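Local coordinates for hypothetical protein aq_1956 (Aquifex aeolicus, PDB 2YVT) that is of unknown function but has the calcineurin-type metallophosphoesterase fold and may therefore act on phosphate esters, at residues Ala47-Tyr52 and Gly97-Pro102; Pro62-Ile67 and Glu149-Leu154; Gly132-Ile137 and Pro173-Thr178; Ser210-Val215 and Val228-Val233. One frame throughout, in Å; residues are numbered along the deposited sequence.

Contact 1: residues Ala47-Tyr52 and Gly97-Pro102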
# COMPACT_ATOMS: atom_id res chain seq x y z
N ALA A 47 11.29 -15.79 -2.74
CA ALA A 47 11.19 -17.25 -2.71
C ALA A 47 9.74 -17.70 -2.57
O ALA A 47 9.31 -18.64 -3.25
CB ALA A 47 12.04 -17.81 -1.60
N LEU A 48 8.98 -17.04 -1.71
CA LEU A 48 7.59 -17.44 -1.53
C LEU A 48 6.80 -17.24 -2.81
O LEU A 48 6.01 -18.11 -3.20
CB LEU A 48 6.93 -16.68 -0.36
CG LEU A 48 6.95 -17.37 1.00
CD1 LEU A 48 8.38 -17.54 1.50
CD2 LEU A 48 6.13 -16.56 2.00
N GLU A 49 7.00 -16.09 -3.46
CA GLU A 49 6.25 -15.79 -4.67
C GLU A 49 6.60 -16.78 -5.77
O GLU A 49 5.70 -17.28 -6.45
CB GLU A 49 6.51 -14.36 -5.15
CG GLU A 49 5.75 -14.03 -6.41
CD GLU A 49 5.74 -12.56 -6.71
OE1 GLU A 49 6.75 -11.86 -6.43
OE2 GLU A 49 4.72 -12.09 -7.24
N LYS A 50 7.88 -17.07 -5.93
CA LYS A 50 8.32 -17.99 -6.97
C LYS A 50 7.75 -19.39 -6.75
O LYS A 50 7.32 -20.02 -7.71
CB LYS A 50 9.85 -18.05 -7.06
CG LYS A 50 10.49 -16.84 -7.71
CD LYS A 50 11.99 -17.02 -7.84
CE LYS A 50 12.67 -15.74 -8.31
NZ LYS A 50 12.46 -15.50 -9.76
N GLU A 51 7.73 -19.86 -5.51
CA GLU A 51 7.17 -21.19 -5.24
C GLU A 51 5.69 -21.24 -5.60
O GLU A 51 5.22 -22.19 -6.23
CB GLU A 51 7.41 -21.65 -3.79
CG GLU A 51 6.56 -22.86 -3.37
CD GLU A 51 6.78 -24.11 -4.23
OE1 GLU A 51 7.86 -24.27 -4.85
OE2 GLU A 51 5.86 -24.96 -4.26
N TYR A 52 4.95 -20.21 -5.19
CA TYR A 52 3.54 -20.11 -5.52
C TYR A 52 3.29 -20.13 -7.03
O TYR A 52 2.47 -20.91 -7.51
CB TYR A 52 2.96 -18.83 -4.90
CG TYR A 52 1.53 -18.55 -5.29
CD1 TYR A 52 0.47 -19.21 -4.66
CD2 TYR A 52 1.24 -17.64 -6.30
CE1 TYR A 52 -0.85 -18.94 -5.02
CE2 TYR A 52 -0.07 -17.37 -6.67
CZ TYR A 52 -1.11 -18.03 -6.03
OH TYR A 52 -2.41 -17.76 -6.40
N GLY A 97 1.66 -5.00 0.48
CA GLY A 97 1.71 -5.35 -0.93
C GLY A 97 1.56 -6.84 -1.20
O GLY A 97 1.34 -7.65 -0.28
N LYS A 98 1.66 -7.20 -2.47
CA LYS A 98 1.59 -8.59 -2.90
C LYS A 98 2.59 -9.49 -2.17
O LYS A 98 2.30 -10.66 -1.91
CB LYS A 98 1.82 -8.65 -4.41
CG LYS A 98 1.90 -10.01 -5.04
CD LYS A 98 2.19 -9.88 -6.55
CE LYS A 98 3.36 -8.93 -6.87
NZ LYS A 98 3.01 -7.50 -7.19
N ASN A 99 3.76 -8.96 -1.82
CA ASN A 99 4.80 -9.79 -1.22
C ASN A 99 4.84 -9.76 0.30
O ASN A 99 5.75 -10.31 0.93
CB ASN A 99 6.16 -9.43 -1.80
CG ASN A 99 6.24 -9.69 -3.28
OD1 ASN A 99 6.33 -8.76 -4.08
ND2 ASN A 99 6.13 -10.95 -3.66
N ASP A 100 3.84 -9.11 0.89
CA ASP A 100 3.80 -8.95 2.34
C ASP A 100 2.93 -10.03 2.95
O ASP A 100 1.83 -9.79 3.47
CB ASP A 100 3.38 -7.52 2.68
CG ASP A 100 4.40 -6.52 2.19
OD1 ASP A 100 5.60 -6.86 2.23
OD2 ASP A 100 4.02 -5.41 1.75
N ALA A 101 3.46 -11.24 2.83
CA ALA A 101 2.75 -12.47 3.13
C ALA A 101 3.70 -13.43 3.84
O ALA A 101 4.92 -13.31 3.69
CB ALA A 101 2.26 -13.09 1.82
N PRO A 102 3.15 -14.39 4.61
CA PRO A 102 1.73 -14.62 4.88
C PRO A 102 1.04 -13.46 5.61
O PRO A 102 1.64 -12.82 6.49
CB PRO A 102 1.74 -15.88 5.77
CG PRO A 102 3.06 -16.55 5.45
CD PRO A 102 4.00 -15.41 5.25
O HOH W 1 6.60 -9.30 -7.22
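Asn99 and Glu49 make the direct hydrogen bond between helix 46-57 and the loop 97-102. Asn99 ND2 donates to Glu49 OE1 at 3.0 Å. The oxygen lies in the amide plane of Asn99, but the donor comes down on it from above the carboxylate, 78° out of that plane. The two flat groups are turned 70° apart. A water links the same pair again, donating to Glu49 OE1 at 2.7 Å and to Asn99 OD1 at 3.2 Å. With CG anti to the backbone N (chi1 180°) and the chain extended beyond it, Glu49 reaches the loop with its carboxylate. Glu49 OE2 rests on the aliphatic part of Lys98, 3.4 Å from CD. The Lys98 amine, NZ, is hydrogen-bonded to Tyr181 OH instead. An alanine in place of Glu49 would probably leave Asn99 ND2 without this acceptor and its amide freer to turn.

The loop follows strand 91-95 and makes a type I turn from Gly97 to Asp100. Its Gly-Lys-Asn-Asp sequence probably stands where calcineurin-like phosphoesterases carry their Gly-Asn-His-Asp/Glu motif. Beyond the turn, Leu48 CD2 meets Pro102 CD at 4.1 Å. Pro102 follows a cis peptide and is the N-cap of helix 103-112. In the second shell, Asp100 OD2 accepts from Gly97 N at 2.7 Å and also from Ile42 N, while Asn45 ND2 holds Asn99 O.

Contact 2: residues Pro62-Ile67 and Glu149-Leu154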
# COMPACT_ATOMS: atom_id res chain seq x y z
N PRO A 62 1.29 -26.14 -3.77
CA PRO A 62 2.38 -25.29 -3.28
C PRO A 62 3.05 -25.85 -2.03
O PRO A 62 2.38 -26.34 -1.12
CB PRO A 62 1.68 -23.96 -2.98
CG PRO A 62 0.52 -23.96 -3.89
CD PRO A 62 0.04 -25.38 -3.96
N ASN A 63 4.38 -25.79 -2.02
CA ASN A 63 5.17 -26.39 -0.96
C ASN A 63 5.30 -25.44 0.23
O ASN A 63 6.07 -24.47 0.19
CB ASN A 63 6.55 -26.78 -1.51
CG ASN A 63 7.44 -27.44 -0.48
OD1 ASN A 63 7.03 -27.72 0.65
ND2 ASN A 63 8.69 -27.68 -0.88
N ARG A 64 4.54 -25.71 1.29
CA ARG A 64 4.52 -24.85 2.47
C ARG A 64 5.83 -24.86 3.25
O ARG A 64 6.04 -24.00 4.11
CB ARG A 64 3.32 -25.18 3.37
CG ARG A 64 1.98 -24.88 2.71
CD ARG A 64 0.82 -25.04 3.69
NE ARG A 64 0.86 -24.01 4.73
CZ ARG A 64 0.35 -22.79 4.61
NH1 ARG A 64 -0.25 -22.42 3.48
NH2 ARG A 64 0.43 -21.93 5.62
N LYS A 65 6.72 -25.80 2.94
CA LYS A 65 8.06 -25.78 3.53
C LYS A 65 8.80 -24.49 3.15
O LYS A 65 9.58 -23.98 3.94
CB LYS A 65 8.88 -27.01 3.09
CG LYS A 65 8.32 -28.33 3.57
CD LYS A 65 9.34 -29.44 3.37
CE LYS A 65 8.82 -30.77 3.89
NZ LYS A 65 8.75 -30.81 5.38
N VAL A 66 8.50 -23.96 1.97
CA VAL A 66 9.10 -22.69 1.53
C VAL A 66 8.69 -21.53 2.46
O VAL A 66 9.50 -20.67 2.80
CB VAL A 66 8.78 -22.37 0.04
CG1 VAL A 66 9.32 -21.01 -0.36
CG2 VAL A 66 9.38 -23.44 -0.85
N ILE A 67 7.42 -21.53 2.89
CA ILE A 67 6.97 -20.54 3.86
C ILE A 67 7.73 -20.73 5.17
O ILE A 67 8.33 -19.80 5.70
CB ILE A 67 5.45 -20.64 4.13
CG1 ILE A 67 4.66 -20.35 2.85
CG2 ILE A 67 5.04 -19.71 5.26
CD1 ILE A 67 3.17 -20.63 2.95
N GLU A 149 -5.20 -15.56 -2.71
CA GLU A 149 -4.11 -16.16 -1.94
C GLU A 149 -3.66 -15.21 -0.83
O GLU A 149 -3.60 -14.00 -1.04
CB GLU A 149 -2.93 -16.46 -2.89
CG GLU A 149 -1.66 -16.99 -2.23
CD GLU A 149 -1.84 -18.33 -1.52
OE1 GLU A 149 -2.70 -19.14 -1.92
OE2 GLU A 149 -1.09 -18.58 -0.54
N GLU A 150 -3.33 -15.76 0.34
CA GLU A 150 -2.86 -14.93 1.43
C GLU A 150 -1.61 -15.45 2.13
O GLU A 150 -1.10 -14.80 3.03
CB GLU A 150 -3.96 -14.70 2.47
CG GLU A 150 -5.19 -13.99 1.93
CD GLU A 150 -6.22 -13.74 3.01
OE1 GLU A 150 -6.67 -14.71 3.67
OE2 GLU A 150 -6.58 -12.56 3.20
N ASP A 151 -1.12 -16.62 1.72
CA ASP A 151 0.03 -17.22 2.40
C ASP A 151 1.37 -17.00 1.69
O ASP A 151 2.32 -16.54 2.30
CB ASP A 151 -0.21 -18.72 2.65
CG ASP A 151 -1.34 -18.97 3.65
OD1 ASP A 151 -1.82 -18.01 4.27
OD2 ASP A 151 -1.73 -20.13 3.82
N PHE A 152 1.46 -17.36 0.41
CA PHE A 152 2.71 -17.20 -0.33
C PHE A 152 2.84 -15.79 -0.86
O PHE A 152 3.95 -15.27 -1.02
CB PHE A 152 2.78 -18.18 -1.49
CG PHE A 152 2.94 -19.60 -1.06
CD1 PHE A 152 4.21 -20.18 -1.01
CD2 PHE A 152 1.83 -20.37 -0.72
CE1 PHE A 152 4.37 -21.51 -0.60
CE2 PHE A 152 1.98 -21.70 -0.31
CZ PHE A 152 3.25 -22.27 -0.26
N VAL A 153 1.69 -15.18 -1.15
CA VAL A 153 1.56 -13.82 -1.67
C VAL A 153 0.20 -13.32 -1.22
O VAL A 153 -0.62 -14.12 -0.74
CB VAL A 153 1.63 -13.76 -3.24
CG1 VAL A 153 3.07 -13.94 -3.74
CG2 VAL A 153 0.67 -14.76 -3.89
N LEU A 154 -0.06 -12.02 -1.38
CA LEU A 154 -1.40 -11.48 -1.16
C LEU A 154 -2.03 -11.15 -2.50
O LEU A 154 -1.62 -10.21 -3.18
CB LEU A 154 -1.36 -10.21 -0.30
CG LEU A 154 -0.72 -10.24 1.08
CD1 LEU A 154 -1.09 -8.95 1.81
CD2 LEU A 154 -1.19 -11.48 1.84
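Phe152 carries most of this contact, its ring set against Pro62, Asn63 and Ile67. From CB, chi1 of -70° puts CG beside the backbone N, where CG lies 4.1 Å from Ile67 CD1. CD1 of the ring faces Ile67 CG1, and CD2 faces Ile67 CD1. That methyl sits over the ring centre, 3.6 Å from the centroid and 13° off the normal, a CH-pi contact. Further out, CE1 is 3.5 Å from Asn63 O, which lies at the ring edge. CE2 meets Pro62 CB at 3.5 Å. CZ, at the tip, touches Pro62 CB and Ile67 CD1.

Beside the ring, Arg64 NH1 forms a salt bridge to Asp151 OD2 at 2.7 Å. The oxygen is met on its anti side, near the guanidinium plane, and the guanidinium and carboxylate planes stand 73° apart. Arg64 NH2 adds a weak bond to the same oxygen. Glu149 OE2 accepts from both Asp151 N and Phe152 N, which fixes the backbone carrying the ring.

The loop between strands 134-144 and 155-157 thus packs on the beginning of helix 65-86. Asn63 OD1 accepts from Lys65 N at 3.0 Å, a capping bond typical of a helix N-terminus.

Contact 3: residues Gly132-Ile137 and Pro173-Thr178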
# COMPACT_ATOMS: atom_id res chain seq x y z
N GLY A 132 -11.12 13.56 12.61
CA GLY A 132 -12.57 13.76 12.60
C GLY A 132 -13.17 14.20 11.28
O GLY A 132 -14.38 14.45 11.20
N GLU A 133 -12.34 14.30 10.24
CA GLU A 133 -12.79 14.81 8.94
C GLU A 133 -12.67 13.80 7.80
O GLU A 133 -13.38 13.90 6.80
CB GLU A 133 -12.03 16.10 8.57
CG GLU A 133 -12.57 16.81 7.31
CD GLU A 133 -12.19 18.27 7.22
OE1 GLU A 133 -11.70 18.83 8.24
OE2 GLU A 133 -12.38 18.88 6.14
N PHE A 134 -11.77 12.82 7.95
CA PHE A 134 -11.55 11.84 6.90
C PHE A 134 -11.83 10.44 7.40
O PHE A 134 -11.69 10.16 8.60
CB PHE A 134 -10.09 11.88 6.39
CG PHE A 134 -9.68 13.21 5.81
CD1 PHE A 134 -9.81 13.45 4.44
CD2 PHE A 134 -9.16 14.21 6.62
CE1 PHE A 134 -9.42 14.67 3.89
CE2 PHE A 134 -8.78 15.44 6.08
CZ PHE A 134 -8.91 15.67 4.71
N GLU A 135 -12.24 9.57 6.48
CA GLU A 135 -12.15 8.13 6.69
C GLU A 135 -11.07 7.62 5.75
O GLU A 135 -11.10 7.90 4.55
CB GLU A 135 -13.48 7.41 6.40
CG GLU A 135 -14.60 7.70 7.41
CD GLU A 135 -14.43 7.01 8.76
OE1 GLU A 135 -13.39 6.37 9.01
OE2 GLU A 135 -15.36 7.12 9.60
N VAL A 136 -10.11 6.88 6.30
CA VAL A 136 -9.03 6.31 5.50
C VAL A 136 -9.27 4.82 5.38
O VAL A 136 -9.37 4.13 6.39
CB VAL A 136 -7.65 6.62 6.11
CG1 VAL A 136 -6.53 6.22 5.15
CG2 VAL A 136 -7.54 8.11 6.43
N ILE A 137 -9.38 4.34 4.15
CA ILE A 137 -9.65 2.92 3.88
C ILE A 137 -8.43 2.32 3.22
O ILE A 137 -7.86 2.92 2.31
CB ILE A 137 -10.87 2.77 2.96
CG1 ILE A 137 -12.12 3.36 3.62
CG2 ILE A 137 -11.12 1.30 2.60
CD1 ILE A 137 -13.25 3.52 2.66
N PRO A 173 -20.22 9.43 7.57
CA PRO A 173 -20.04 10.20 6.33
C PRO A 173 -18.93 11.24 6.44
O PRO A 173 -19.07 12.24 7.16
CB PRO A 173 -21.41 10.86 6.12
CG PRO A 173 -22.03 10.90 7.47
CD PRO A 173 -21.53 9.69 8.20
N ARG A 174 -17.82 11.00 5.75
CA ARG A 174 -16.64 11.86 5.81
C ARG A 174 -15.94 11.87 4.45
O ARG A 174 -16.34 11.14 3.54
CB ARG A 174 -15.68 11.38 6.90
CG ARG A 174 -16.09 11.79 8.30
CD ARG A 174 -15.88 10.67 9.29
NE ARG A 174 -14.50 10.57 9.73
CZ ARG A 174 -14.09 10.83 10.97
NH1 ARG A 174 -12.81 10.71 11.27
NH2 ARG A 174 -14.95 11.21 11.91
N ARG A 175 -14.91 12.70 4.32
CA ARG A 175 -14.10 12.72 3.11
C ARG A 175 -13.30 11.42 3.06
O ARG A 175 -12.64 11.04 4.03
CB ARG A 175 -13.18 13.94 3.10
CG ARG A 175 -13.93 15.26 3.11
CD ARG A 175 -13.02 16.42 3.42
NE ARG A 175 -12.02 16.60 2.38
CZ ARG A 175 -11.04 17.49 2.43
NH1 ARG A 175 -10.92 18.30 3.47
NH2 ARG A 175 -10.17 17.57 1.43
N LEU A 176 -13.36 10.73 1.93
CA LEU A 176 -12.83 9.38 1.83
C LEU A 176 -11.47 9.37 1.14
O LEU A 176 -11.33 9.88 0.03
CB LEU A 176 -13.82 8.49 1.08
CG LEU A 176 -13.54 7.00 0.98
CD1 LEU A 176 -13.44 6.43 2.38
CD2 LEU A 176 -14.65 6.32 0.18
N VAL A 177 -10.49 8.77 1.81
CA VAL A 177 -9.17 8.52 1.22
C VAL A 177 -8.98 7.01 1.18
O VAL A 177 -9.07 6.35 2.21
CB VAL A 177 -8.04 9.18 2.03
CG1 VAL A 177 -6.66 8.80 1.47
CG2 VAL A 177 -8.21 10.71 2.07
N THR A 178 -8.73 6.47 -0.01
CA THR A 178 -8.51 5.03 -0.16
C THR A 178 -7.06 4.78 -0.52
O THR A 178 -6.44 5.55 -1.26
CB THR A 178 -9.42 4.40 -1.24
OG1 THR A 178 -9.22 5.07 -2.48
CG2 THR A 178 -10.91 4.51 -0.84
O HOH W 2 -10.98 10.80 13.28
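Phe134 and Arg175 both hold CG anti to the carbonyl carbon (chi1 -60° and -61°), and their side chains run side by side, pointing the same way. They belong to two neighbouring parallel strands, 134-137 and 175-178, in one sheet of the alpha-beta-beta-alpha sandwich expected of this family. Phe134 CE1 lies over the centre of the Arg175 guanidinium, with the two planes 45° apart. At the edge of that guanidinium, NH1 makes a salt bridge to Glu133 OE2 at 3.1 Å. Arg175 NH2 turns to Glu214 and to Leu249 O.

The backbone ladder begins with Arg175 N to Glu133 O at 3.2 Å. Glu135 N to Arg175 O, Val177 N to Glu135 O and Ile137 N to Val177 O continue it. On the other side, Glu133 and Phe134 both face Trp130 of the antiparallel strand 126-130, a classic beta bulge.

The Arg174 chain is bent at chi2 and chi3. One face of its guanidinium lies against Gly132 C and Glu133 N, toward the rim. Glu135 OE2 is 3.6 Å from Arg174 NE but well out of the guanidinium plane, so only the charges pair. Arg174 NH1 donates to Phe134 O at 2.9 Å and to a water at 2.7 Å, which accepts from Gly132 N at 2.8 Å.

Contact 4: residues Ser210-Val215 and Val228-Val233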
# COMPACT_ATOMS: atom_id res chain seq x y z
N SER A 210 -17.47 2.60 -7.54
CA SER A 210 -18.40 2.21 -6.49
C SER A 210 -18.34 3.10 -5.26
O SER A 210 -19.39 3.53 -4.75
CB SER A 210 -18.18 0.74 -6.10
OG SER A 210 -19.08 0.36 -5.08
N LEU A 211 -17.13 3.38 -4.78
CA LEU A 211 -16.92 4.11 -3.53
C LEU A 211 -16.84 5.62 -3.69
O LEU A 211 -17.07 6.37 -2.74
CB LEU A 211 -15.65 3.61 -2.83
CG LEU A 211 -15.62 2.15 -2.36
CD1 LEU A 211 -14.39 1.92 -1.49
CD2 LEU A 211 -16.89 1.77 -1.63
N ASN A 212 -16.46 6.06 -4.89
CA ASN A 212 -16.28 7.48 -5.21
C ASN A 212 -15.43 8.24 -4.18
O ASN A 212 -15.87 9.26 -3.63
CB ASN A 212 -17.64 8.17 -5.42
CG ASN A 212 -17.51 9.53 -6.06
OD1 ASN A 212 -16.75 9.71 -7.02
ND2 ASN A 212 -18.25 10.51 -5.54
N PRO A 213 -14.21 7.75 -3.92
CA PRO A 213 -13.39 8.41 -2.91
C PRO A 213 -12.85 9.74 -3.43
O PRO A 213 -12.75 9.94 -4.64
CB PRO A 213 -12.23 7.43 -2.69
CG PRO A 213 -12.15 6.64 -3.95
CD PRO A 213 -13.52 6.59 -4.53
N GLU A 214 -12.50 10.64 -2.52
CA GLU A 214 -11.90 11.91 -2.93
C GLU A 214 -10.50 11.70 -3.51
O GLU A 214 -10.14 12.29 -4.53
CB GLU A 214 -11.80 12.85 -1.74
CG GLU A 214 -11.45 14.28 -2.12
CD GLU A 214 -11.41 15.20 -0.93
OE1 GLU A 214 -12.26 15.04 -0.03
OE2 GLU A 214 -10.53 16.07 -0.88
N VAL A 215 -9.73 10.85 -2.85
CA VAL A 215 -8.34 10.59 -3.22
C VAL A 215 -8.07 9.10 -3.10
O VAL A 215 -8.60 8.42 -2.20
CB VAL A 215 -7.35 11.36 -2.29
CG1 VAL A 215 -5.89 11.05 -2.63
CG2 VAL A 215 -7.61 12.87 -2.35
N VAL A 228 -9.49 9.50 -12.03
CA VAL A 228 -10.17 8.28 -12.46
C VAL A 228 -11.59 8.44 -11.94
O VAL A 228 -11.81 8.48 -10.73
CB VAL A 228 -9.48 7.00 -11.92
CG1 VAL A 228 -10.28 5.74 -12.28
CG2 VAL A 228 -8.04 6.90 -12.45
N GLY A 229 -12.54 8.58 -12.86
CA GLY A 229 -13.88 9.01 -12.48
C GLY A 229 -13.76 10.40 -11.89
O GLY A 229 -13.23 11.30 -12.54
N ASN A 230 -14.21 10.55 -10.65
CA ASN A 230 -14.12 11.83 -9.92
C ASN A 230 -12.98 11.84 -8.89
O ASN A 230 -12.78 12.83 -8.17
CB ASN A 230 -15.45 12.13 -9.23
CG ASN A 230 -16.65 11.85 -10.12
OD1 ASN A 230 -16.77 12.40 -11.21
ND2 ASN A 230 -17.54 10.97 -9.65
N THR A 231 -12.23 10.74 -8.82
CA THR A 231 -11.21 10.54 -7.80
C THR A 231 -9.83 10.96 -8.29
O THR A 231 -9.41 10.58 -9.38
CB THR A 231 -11.16 9.05 -7.43
OG1 THR A 231 -12.44 8.64 -6.95
CG2 THR A 231 -10.08 8.74 -6.37
N ILE A 232 -9.11 11.72 -7.46
CA ILE A 232 -7.69 12.01 -7.73
C ILE A 232 -6.89 10.79 -7.30
O ILE A 232 -6.88 10.43 -6.11
CB ILE A 232 -7.17 13.24 -6.95
CG1 ILE A 232 -7.96 14.50 -7.31
CG2 ILE A 232 -5.65 13.43 -7.20
CD1 ILE A 232 -7.68 15.65 -6.41
N VAL A 233 -6.24 10.15 -8.26
CA VAL A 233 -5.43 8.97 -7.99
C VAL A 233 -3.95 9.36 -8.05
O VAL A 233 -3.50 9.98 -9.02
CB VAL A 233 -5.74 7.83 -8.99
CG1 VAL A 233 -4.91 6.59 -8.66
CG2 VAL A 233 -7.24 7.50 -8.96
O HOH W 3 -14.79 8.55 -8.66
O HOH W 4 -11.75 14.08 -5.88
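Thr231 OG1 donates to Pro213 O at 2.7 Å and accepts from a water at 2.9 Å. With OG1 anti to its own carbonyl carbon (chi1 -59°) and CG2 anti to the backbone N, the hydroxyl meets Pro213 O and CG2 packs on the proline ring, 3.8 Å from Pro213 CG. An alanine in place of Thr231 would probably leave Pro213 O and the water without this hydroxyl, and open a gap beside the proline ring.

The same water donates to Asn212 OD1 and accepts from Asn230 N. Asn212 OD1 also takes a nearly straight bond from Asn230 ND2 at 3.0 Å, which comes from above its carbonyl plane. The two amides are almost perpendicular, 86° apart. A second water bridges Glu214 O and Asn230 O.

Asn230 lies in a type II' turn from Val228 to Thr231, with Gly229 at positive phi, that closes a hairpin. Past it, Ile232 N bonds to Glu214 O at 3.2 Å, and Val215 pairs with Ile232 in a parallel bridge.

Segment 210-215 leads from helix 202-211 into strand 215-218, which runs between strands 175-180 and 231-235. Thr231 also touches Ile208 of that helix, and Pro213 packs on Leu176 and Thr178.

Overall arrangement
The four contacts form two pairs on opposite sides of the chain's centre. Contacts 1 and 2 have centres about 6 Å apart. They share probable hydrogen bonds from Leu154 N to Lys98 O and from Asn63 N to Glu51 OE2, each 2.8 Å. Contacts 3 and 4 reach one sheet, with centres about 12 Å apart. Arg175 NH2 meets Glu214 OE2 at 2.8 Å in a salt bridge between them. The centre of either contact of one pair lies about 29 to 33 Å from that of either contact of the other. The loop 97-102 of contact 1 touches Asn41 and His220, at a place consistent with the family's active site. The nearest atoms of contacts 3 and 4 are about 13 and 16 Å from those of contact 1.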